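Cellulose 1,4-beta-cellobiosidase (Clostridium thermocellum, PDB 3ZQX) hydrolyses cellulose to cellobiose, and the part crystallised is its family 3b carbohydrate-binding module, of a family that typically binds cellulose. Local coordinates at residues A[6-11]-A[122-127]; A[18-23]-A[98-103]; A[59-64]-A[92-97]. The protein carries 1 engineered substitution. One frame throughout, in Å; residues are numbered along the deposited sequence. Where two conformers were deposited one is given.

Contact 1 of 3, residues A[6-11]-A[122-127]; sequences QYLCEN and KAFQDY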
# COMPACT_ATOMS: atom_id res chain seq x y z
N GLN A 6 5.00 1.29 7.35
CA GLN A 6 6.07 0.31 7.25
C GLN A 6 5.72 -0.70 6.18
O GLN A 6 4.54 -0.97 5.92
CB GLN A 6 6.27 -0.41 8.57
CG GLN A 6 6.44 0.52 9.74
CD GLN A 6 6.82 -0.22 10.99
OE1 GLN A 6 6.20 -1.23 11.34
NE2 GLN A 6 7.86 0.25 11.66
N TYR A 7 6.74 -1.25 5.54
CA TYR A 7 6.59 -2.18 4.43
C TYR A 7 7.56 -3.32 4.57
O TYR A 7 8.64 -3.17 5.15
CB TYR A 7 6.91 -1.42 3.13
CG TYR A 7 7.26 -2.21 1.88
CD1 TYR A 7 6.27 -2.69 1.03
CD2 TYR A 7 8.58 -2.39 1.49
CE1 TYR A 7 6.59 -3.36 -0.14
CE2 TYR A 7 8.91 -3.06 0.33
CZ TYR A 7 7.91 -3.53 -0.50
OH TYR A 7 8.26 -4.19 -1.66
N LEU A 8 7.16 -4.46 4.03
CA LEU A 8 8.09 -5.53 3.70
C LEU A 8 7.62 -6.20 2.42
O LEU A 8 6.44 -6.16 2.07
CB LEU A 8 8.24 -6.54 4.84
CG LEU A 8 7.04 -7.40 5.24
CD1 LEU A 8 6.89 -8.60 4.33
CD2 LEU A 8 7.16 -7.84 6.69
N CYS A 9 8.58 -6.79 1.71
CA CYS A 9 8.34 -7.45 0.44
C CYS A 9 8.39 -8.96 0.63
O CYS A 9 9.30 -9.48 1.25
CB CYS A 9 9.44 -7.04 -0.55
SG CYS A 9 9.27 -7.76 -2.18
N GLU A 10 7.38 -9.64 0.10
CA GLU A 10 7.37 -11.11 0.10
C GLU A 10 7.79 -11.67 -1.26
O GLU A 10 8.71 -12.48 -1.32
CB GLU A 10 6.05 -11.68 0.63
CG GLU A 10 5.92 -11.46 2.13
CD GLU A 10 4.78 -12.22 2.76
OE1 GLU A 10 3.74 -12.43 2.10
OE2 GLU A 10 4.92 -12.61 3.94
N ASN A 11 7.11 -11.28 -2.33
CA ASN A 11 7.51 -11.78 -3.64
C ASN A 11 8.56 -10.86 -4.25
O ASN A 11 8.27 -9.73 -4.66
CB ASN A 11 6.31 -11.85 -4.58
CG ASN A 11 5.48 -13.10 -4.38
OD1 ASN A 11 5.77 -13.92 -3.51
ND2 ASN A 11 4.44 -13.25 -5.18
N LYS A 122 12.90 -7.28 3.84
CA LYS A 122 12.20 -8.51 4.21
C LYS A 122 11.54 -8.48 5.58
O LYS A 122 10.78 -9.38 5.91
CB LYS A 122 13.13 -9.71 4.10
CG LYS A 122 13.70 -9.92 2.71
CD LYS A 122 12.60 -10.22 1.70
CE LYS A 122 11.90 -11.53 2.02
NZ LYS A 122 10.87 -11.87 1.00
N ALA A 123 11.83 -7.44 6.35
CA ALA A 123 11.25 -7.23 7.67
C ALA A 123 10.70 -5.82 7.67
O ALA A 123 11.21 -4.94 6.98
CB ALA A 123 12.31 -7.38 8.75
N PHE A 124 9.65 -5.59 8.45
CA PHE A 124 9.03 -4.27 8.44
C PHE A 124 10.04 -3.17 8.71
O PHE A 124 10.81 -3.24 9.67
CB PHE A 124 7.92 -4.18 9.48
CG PHE A 124 6.59 -4.69 9.02
CD1 PHE A 124 5.98 -4.18 7.88
CD2 PHE A 124 5.93 -5.66 9.75
CE1 PHE A 124 4.74 -4.66 7.47
CE2 PHE A 124 4.69 -6.14 9.35
CZ PHE A 124 4.10 -5.64 8.21
N GLN A 125 10.01 -2.15 7.87
CA GLN A 125 10.73 -0.92 8.16
C GLN A 125 9.92 0.27 7.67
O GLN A 125 9.15 0.17 6.71
CB GLN A 125 12.14 -0.94 7.58
CG GLN A 125 12.24 -0.76 6.09
CD GLN A 125 13.68 -0.83 5.62
OE1 GLN A 125 14.40 -1.78 5.94
NE2 GLN A 125 14.11 0.17 4.86
N ASP A 126 10.08 1.39 8.36
CA ASP A 126 9.48 2.64 7.91
C ASP A 126 9.91 2.84 6.47
O ASP A 126 11.09 2.70 6.13
CB ASP A 126 9.99 3.81 8.75
CG ASP A 126 9.52 3.76 10.19
OD1 ASP A 126 8.74 2.86 10.56
OD2 ASP A 126 9.94 4.64 10.97
N TYR A 127 8.96 3.14 5.61
CA TYR A 127 9.23 3.11 4.18
C TYR A 127 8.62 4.30 3.47
O TYR A 127 7.40 4.43 3.40
CB TYR A 127 8.67 1.81 3.61
CG TYR A 127 9.04 1.49 2.18
CD1 TYR A 127 10.36 1.42 1.78
CD2 TYR A 127 8.05 1.22 1.23
CE1 TYR A 127 10.69 1.09 0.48
CE2 TYR A 127 8.38 0.88 -0.07
CZ TYR A 127 9.70 0.82 -0.44
OH TYR A 127 10.07 0.49 -1.72
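Gln6 reaches Asp126 with its side-chain amide: Gln6 NE2 donates to Asp126 OD1 at 3.0 Å, with OD1 close to the amide plane and met nearly in line with its own C-O bond. The amide is held at its oxygen as well, where Gln6 OE1 takes a bond from Asn24 ND2, while Asp126 OD2 forms a salt bridge with Lys4. Beside this pair, the short strand 125-126 docks antiparallel on strand 3-9, in one sheet of the beta-sandwich of family 3 carbohydrate-binding modules. Tyr7 and Gln125 make the hydrogen-bonded pair, Tyr7 N to Gln125 O at 3.0 Å and Gln125 N to Tyr7 O at 3.2 Å. Farther along, Lys122 starts off away from strand 3-9, but bends at CD and CE (chi2 -63°, chi3 -64°) turn the chain back, and NZ donates to Cys9 O at 2.9 Å.

Packing differs on the two faces. On one, the rings of Tyr7 and Tyr127 form an offset stack, centroids 4.4 Å apart and planes 15° from parallel, with the side chains pointing the same way and Tyr7 CB pressed to Tyr127 CD2. Their hydroxyls continue to Asp118 N and Ser116 O respectively. On the other face, Leu8 CD2 sits over the middle of the Phe124 ring in a CH-pi contact, 3.8 Å from the ring centroid, while Tyr7 N lies at that ring's edge, in its plane.

Contact 2 of 3, residues A[18-23]-A[98-103]; sequences EIKGKF and QFVIRY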
# COMPACT_ATOMS: atom_id res chain seq x y z
N GLU A 18 2.07 -12.14 -9.07
CA GLU A 18 1.58 -11.49 -7.86
C GLU A 18 2.62 -10.57 -7.24
O GLU A 18 3.64 -11.03 -6.72
CB GLU A 18 1.17 -12.55 -6.83
CG GLU A 18 -0.02 -13.39 -7.27
CD GLU A 18 -0.49 -14.36 -6.21
OE1 GLU A 18 0.32 -14.78 -5.38
OE2 GLU A 18 -1.70 -14.69 -6.21
N ILE A 19 2.35 -9.27 -7.25
CA ILE A 19 3.05 -8.38 -6.34
C ILE A 19 2.56 -8.77 -4.95
O ILE A 19 1.37 -9.00 -4.78
CB ILE A 19 2.71 -6.90 -6.62
CG1 ILE A 19 3.16 -6.50 -8.03
CG2 ILE A 19 3.31 -6.00 -5.56
CD1 ILE A 19 2.68 -5.12 -8.46
N LYS A 20 3.47 -8.96 -3.99
CA LYS A 20 3.05 -9.41 -2.67
C LYS A 20 3.96 -8.85 -1.59
O LYS A 20 5.18 -9.02 -1.66
CB LYS A 20 3.05 -10.94 -2.62
CG LYS A 20 2.55 -11.52 -1.30
CD LYS A 20 2.54 -13.04 -1.32
CE LYS A 20 2.04 -13.60 0.01
NZ LYS A 20 2.01 -15.08 0.01
N GLY A 21 3.36 -8.30 -0.55
CA GLY A 21 4.10 -7.78 0.57
C GLY A 21 3.16 -7.49 1.71
O GLY A 21 2.05 -8.04 1.75
N LYS A 22 3.61 -6.68 2.66
CA LYS A 22 2.76 -6.25 3.75
C LYS A 22 2.99 -4.78 4.03
O LYS A 22 4.09 -4.27 3.84
CB LYS A 22 3.03 -7.04 5.03
CG LYS A 22 2.99 -8.55 4.88
CD LYS A 22 3.13 -9.26 6.22
CE LYS A 22 3.12 -10.76 6.05
NZ LYS A 22 3.10 -11.46 7.37
N PHE A 23 1.93 -4.13 4.51
CA PHE A 23 2.01 -2.77 5.04
C PHE A 23 1.68 -2.79 6.52
O PHE A 23 1.08 -3.74 7.03
CB PHE A 23 0.99 -1.82 4.38
CG PHE A 23 1.01 -1.81 2.88
CD1 PHE A 23 2.16 -1.46 2.19
CD2 PHE A 23 -0.13 -2.11 2.16
CE1 PHE A 23 2.16 -1.43 0.79
CE2 PHE A 23 -0.13 -2.08 0.78
CZ PHE A 23 1.01 -1.74 0.10
N GLN A 98 -1.71 -7.52 4.73
CA GLN A 98 -1.14 -8.30 3.65
C GLN A 98 -1.70 -7.77 2.35
O GLN A 98 -2.87 -7.37 2.28
CB GLN A 98 -1.46 -9.78 3.82
CG GLN A 98 -0.80 -10.36 5.05
CD GLN A 98 -0.98 -11.85 5.20
OE1 GLN A 98 -1.43 -12.54 4.28
NE2 GLN A 98 -0.62 -12.35 6.37
N PHE A 99 -0.88 -7.75 1.31
CA PHE A 99 -1.39 -7.37 0.01
C PHE A 99 -0.84 -8.21 -1.11
O PHE A 99 0.35 -8.56 -1.12
CB PHE A 99 -1.19 -5.86 -0.29
CG PHE A 99 0.23 -5.44 -0.60
CD1 PHE A 99 1.14 -5.20 0.42
CD2 PHE A 99 0.62 -5.22 -1.91
CE1 PHE A 99 2.43 -4.79 0.12
CE2 PHE A 99 1.90 -4.79 -2.21
CZ PHE A 99 2.81 -4.58 -1.19
N VAL A 100 -1.73 -8.53 -2.04
CA VAL A 100 -1.40 -9.12 -3.33
C VAL A 100 -2.06 -8.26 -4.40
O VAL A 100 -3.23 -7.86 -4.25
CB VAL A 100 -1.93 -10.56 -3.42
CG1 VAL A 100 -1.99 -11.03 -4.87
CG2 VAL A 100 -1.07 -11.49 -2.58
N ILE A 101 -1.32 -7.98 -5.47
CA ILE A 101 -1.88 -7.35 -6.66
C ILE A 101 -1.67 -8.30 -7.82
O ILE A 101 -0.53 -8.71 -8.10
CB ILE A 101 -1.20 -6.01 -6.99
CG1 ILE A 101 -1.29 -5.03 -5.82
CG2 ILE A 101 -1.81 -5.40 -8.26
CD1 ILE A 101 -0.30 -3.89 -5.91
N ARG A 102 -2.75 -8.68 -8.47
CA ARG A 102 -2.67 -9.62 -9.59
C ARG A 102 -3.61 -9.19 -10.69
O ARG A 102 -4.40 -8.27 -10.52
CB ARG A 102 -2.97 -11.04 -9.13
CG ARG A 102 -4.36 -11.27 -8.62
CD ARG A 102 -4.36 -12.70 -8.11
NE ARG A 102 -5.61 -13.11 -7.47
CZ ARG A 102 -5.67 -13.83 -6.36
NH1 ARG A 102 -4.57 -14.22 -5.73
NH2 ARG A 102 -6.85 -14.15 -5.87
N TYR A 103 -3.49 -9.82 -11.85
CA TYR A 103 -4.41 -9.61 -12.95
C TYR A 103 -5.50 -10.68 -12.99
O TYR A 103 -5.25 -11.85 -12.66
CB TYR A 103 -3.66 -9.64 -14.27
CG TYR A 103 -2.77 -8.45 -14.50
CD1 TYR A 103 -3.31 -7.26 -14.98
CD2 TYR A 103 -1.41 -8.50 -14.25
CE1 TYR A 103 -2.51 -6.16 -15.21
CE2 TYR A 103 -0.60 -7.40 -14.48
CZ TYR A 103 -1.15 -6.23 -14.96
OH TYR A 103 -0.38 -5.12 -15.21
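Phe99 lays its ring between the backbone at Gly21 and the ring of Phe23, and its side chain is worth following outward. The first torsion sets CG between the backbone N and the carbonyl carbon (chi1 73°); the ring beyond it lies over the Gly21 backbone. CB and CG already lie near Phe23 CE2, 3.7 Å from CG of Phe99. CD1 comes down on the peptide of Gly21, and CE1 goes closer still, 3.2 Å from Gly21 C. On the far side of the ring, Phe99 CE2 meets the Ile19 CG2 methyl at 3.8 Å. CZ, the tip, rests against Phe23 CZ.

One face of the Phe99 ring thus covers Gly21 N, and the opposite face carries Phe23. The two rings are almost parallel, 3° between planes, in an offset stack with centroids 4.0 Å apart. Tyr42 and Phe54 also pack against Phe99, placing it in the core of the sandwich.

Backbone bonds join Ile19 with Ile101 and Gly21 with Phe99 in both directions; the shortest two are Ile101 N to Ile19 O and Phe99 N to Gly21 O, each 3.0 Å. On the face away from the core, Val100 CG2 touches Lys20 CG, and Val100 CG1 touches Glu18 CG and CD, each at 3.9 Å, the two side chains crossing at a slant. The Glu18 chain ends in a salt bridge: Glu18 OE2 sits at the edge of the Arg102 guanidinium, 2.9 Å from NH1, which also bonds Tyr57 OH.

A glycine facing an aromatic residue across antiparallel strands 15-27 and 97-103, with the ring folded over the bare glycine backbone, is the pairing known as aromatic rescue of glycine.

Contact 3 of 3, residues A[59-64]-A[92-97]; sequences TPIGSG and GQTGEI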
# COMPACT_ATOMS: atom_id res chain seq x y z
N THR A 59 -5.63 -9.16 7.70
CA THR A 59 -5.21 -8.00 8.47
C THR A 59 -6.01 -7.95 9.77
O THR A 59 -7.19 -8.29 9.77
CB THR A 59 -5.36 -6.69 7.66
OG1 THR A 59 -4.91 -5.59 8.45
CG2 THR A 59 -6.80 -6.44 7.24
N PRO A 60 -5.40 -7.48 10.88
CA PRO A 60 -6.18 -7.42 12.13
C PRO A 60 -7.38 -6.47 12.08
O PRO A 60 -8.31 -6.65 12.88
CB PRO A 60 -5.16 -6.91 13.15
CG PRO A 60 -3.83 -7.32 12.61
CD PRO A 60 -3.97 -7.20 11.10
N ILE A 61 -7.38 -5.49 11.19
CA ILE A 61 -8.48 -4.53 11.12
C ILE A 61 -9.66 -5.09 10.32
O ILE A 61 -10.72 -4.46 10.22
CB ILE A 61 -8.04 -3.15 10.55
CG1 ILE A 61 -7.58 -3.26 9.09
CG2 ILE A 61 -6.95 -2.54 11.42
CD1 ILE A 61 -7.35 -1.92 8.43
N GLY A 62 -9.43 -6.26 9.73
CA GLY A 62 -10.35 -7.06 8.94
C GLY A 62 -10.23 -6.67 7.47
O GLY A 62 -10.32 -5.49 7.12
N SER A 63 -10.24 -7.65 6.59
CA SER A 63 -9.98 -7.37 5.19
C SER A 63 -11.20 -6.70 4.58
O SER A 63 -11.07 -5.94 3.62
CB SER A 63 -9.60 -8.64 4.43
OG SER A 63 -10.66 -9.57 4.47
N GLY A 64 -12.36 -6.96 5.16
CA GLY A 64 -13.59 -6.34 4.70
C GLY A 64 -13.66 -4.84 4.97
O GLY A 64 -14.54 -4.16 4.44
N GLY A 92 -1.19 3.90 18.20
CA GLY A 92 -1.58 2.58 17.76
C GLY A 92 -1.12 2.26 16.36
O GLY A 92 -0.47 3.07 15.70
N GLN A 93 -1.45 1.07 15.90
CA GLN A 93 -1.10 0.66 14.55
C GLN A 93 -2.16 -0.28 14.02
O GLN A 93 -2.90 -0.90 14.79
CB GLN A 93 0.27 -0.02 14.52
CG GLN A 93 0.35 -1.28 15.35
CD GLN A 93 1.63 -2.04 15.10
OE1 GLN A 93 2.66 -1.44 14.78
NE2 GLN A 93 1.58 -3.36 15.19
N THR A 94 -2.22 -0.42 12.70
CA THR A 94 -3.12 -1.39 12.11
C THR A 94 -2.66 -2.82 12.35
O THR A 94 -3.48 -3.73 12.42
CB THR A 94 -3.23 -1.19 10.58
OG1 THR A 94 -1.93 -1.22 9.97
CG2 THR A 94 -3.90 0.14 10.26
N GLY A 95 -1.35 -3.01 12.49
CA GLY A 95 -0.78 -4.33 12.32
C GLY A 95 -0.70 -4.65 10.84
O GLY A 95 -1.07 -3.84 9.98
N GLU A 96 -0.22 -5.84 10.53
CA GLU A 96 0.04 -6.18 9.14
C GLU A 96 -1.20 -6.06 8.27
O GLU A 96 -2.31 -6.48 8.65
CB GLU A 96 0.61 -7.60 9.03
CG GLU A 96 -0.34 -8.69 9.48
CD GLU A 96 0.25 -10.08 9.32
OE1 GLU A 96 0.62 -10.44 8.19
OE2 GLU A 96 0.33 -10.81 10.33
N ILE A 97 -1.01 -5.46 7.10
CA ILE A 97 -2.01 -5.51 6.05
C ILE A 97 -1.33 -6.27 4.92
O ILE A 97 -0.50 -5.72 4.19
CB ILE A 97 -2.41 -4.10 5.57
CG1 ILE A 97 -2.89 -3.24 6.75
CG2 ILE A 97 -3.47 -4.19 4.48
CD1 ILE A 97 -3.11 -1.77 6.40
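A type I beta turn, Thr59 to Gly62, leans on the loop 92-97 through Thr59, Pro60 and Ile61. The turn is closed by Gly62 N donating to Thr59 O. Across the contact one hydroxyl does the polar work: Thr59 OG1, anti to its backbone N (chi1 -179°), donates to Glu96 O at 2.8 Å, coming in tilted from the carbonyl plane. The same oxygen is approached by two carbons of the turn, Pro60 CD at 3.0 Å from Glu96 O and Thr59 CA at 3.3 Å from Glu96 O, the latter a CA-H...O contact.

In the fold, the turn belongs to the connection from strand 52-55 in one sheet of the sandwich to strand 66-71 in the other, and the loop 92-97 leads straight into strand 97-103. Ile61 and Ile97 both touch Leu66, at the start of strand 66-71.

Around the proline, Pro60 CG lies 3.6 Å from Thr94 O. Gly95 has backbone angles at which a CB would be jammed against Thr94 O, and a CB there would also run into Pro60 CG. Thr94 OG1 bonds within its own loop, donating in plane to a lone pair of Gly95 O at 2.8 Å, and it is bonded by Ile25 N as well. Thr94 CB meets Ile61 CG2 at 4.0 Å, the two side chains crossing at a slant. The Glu96 carboxylate, meanwhile, turns to Lys22 and Gln98 through OE1.

Contacts 1 and 2 belong to the same sheet: strand 3-9 lies next to strand 15-27, so 6-11 is bonded to 122-127 and to 18-23, as in Asn11 ND2 to Glu18 O. Segment 92-97 of contact 3 runs directly into 98-103 of contact 2; Ile97 N bonds Phe23 O, and Glu96 makes a salt bridge with Lys22. Contact 2 is the most buried, a regular ladder with aromatic and aliphatic packing on its inner face. Contact 1 has a shorter ladder and several exposed residues, with more side-chain polar bonding. Contact 3 has no ladder, and a single cross-segment hydrogen bond joins its two loops.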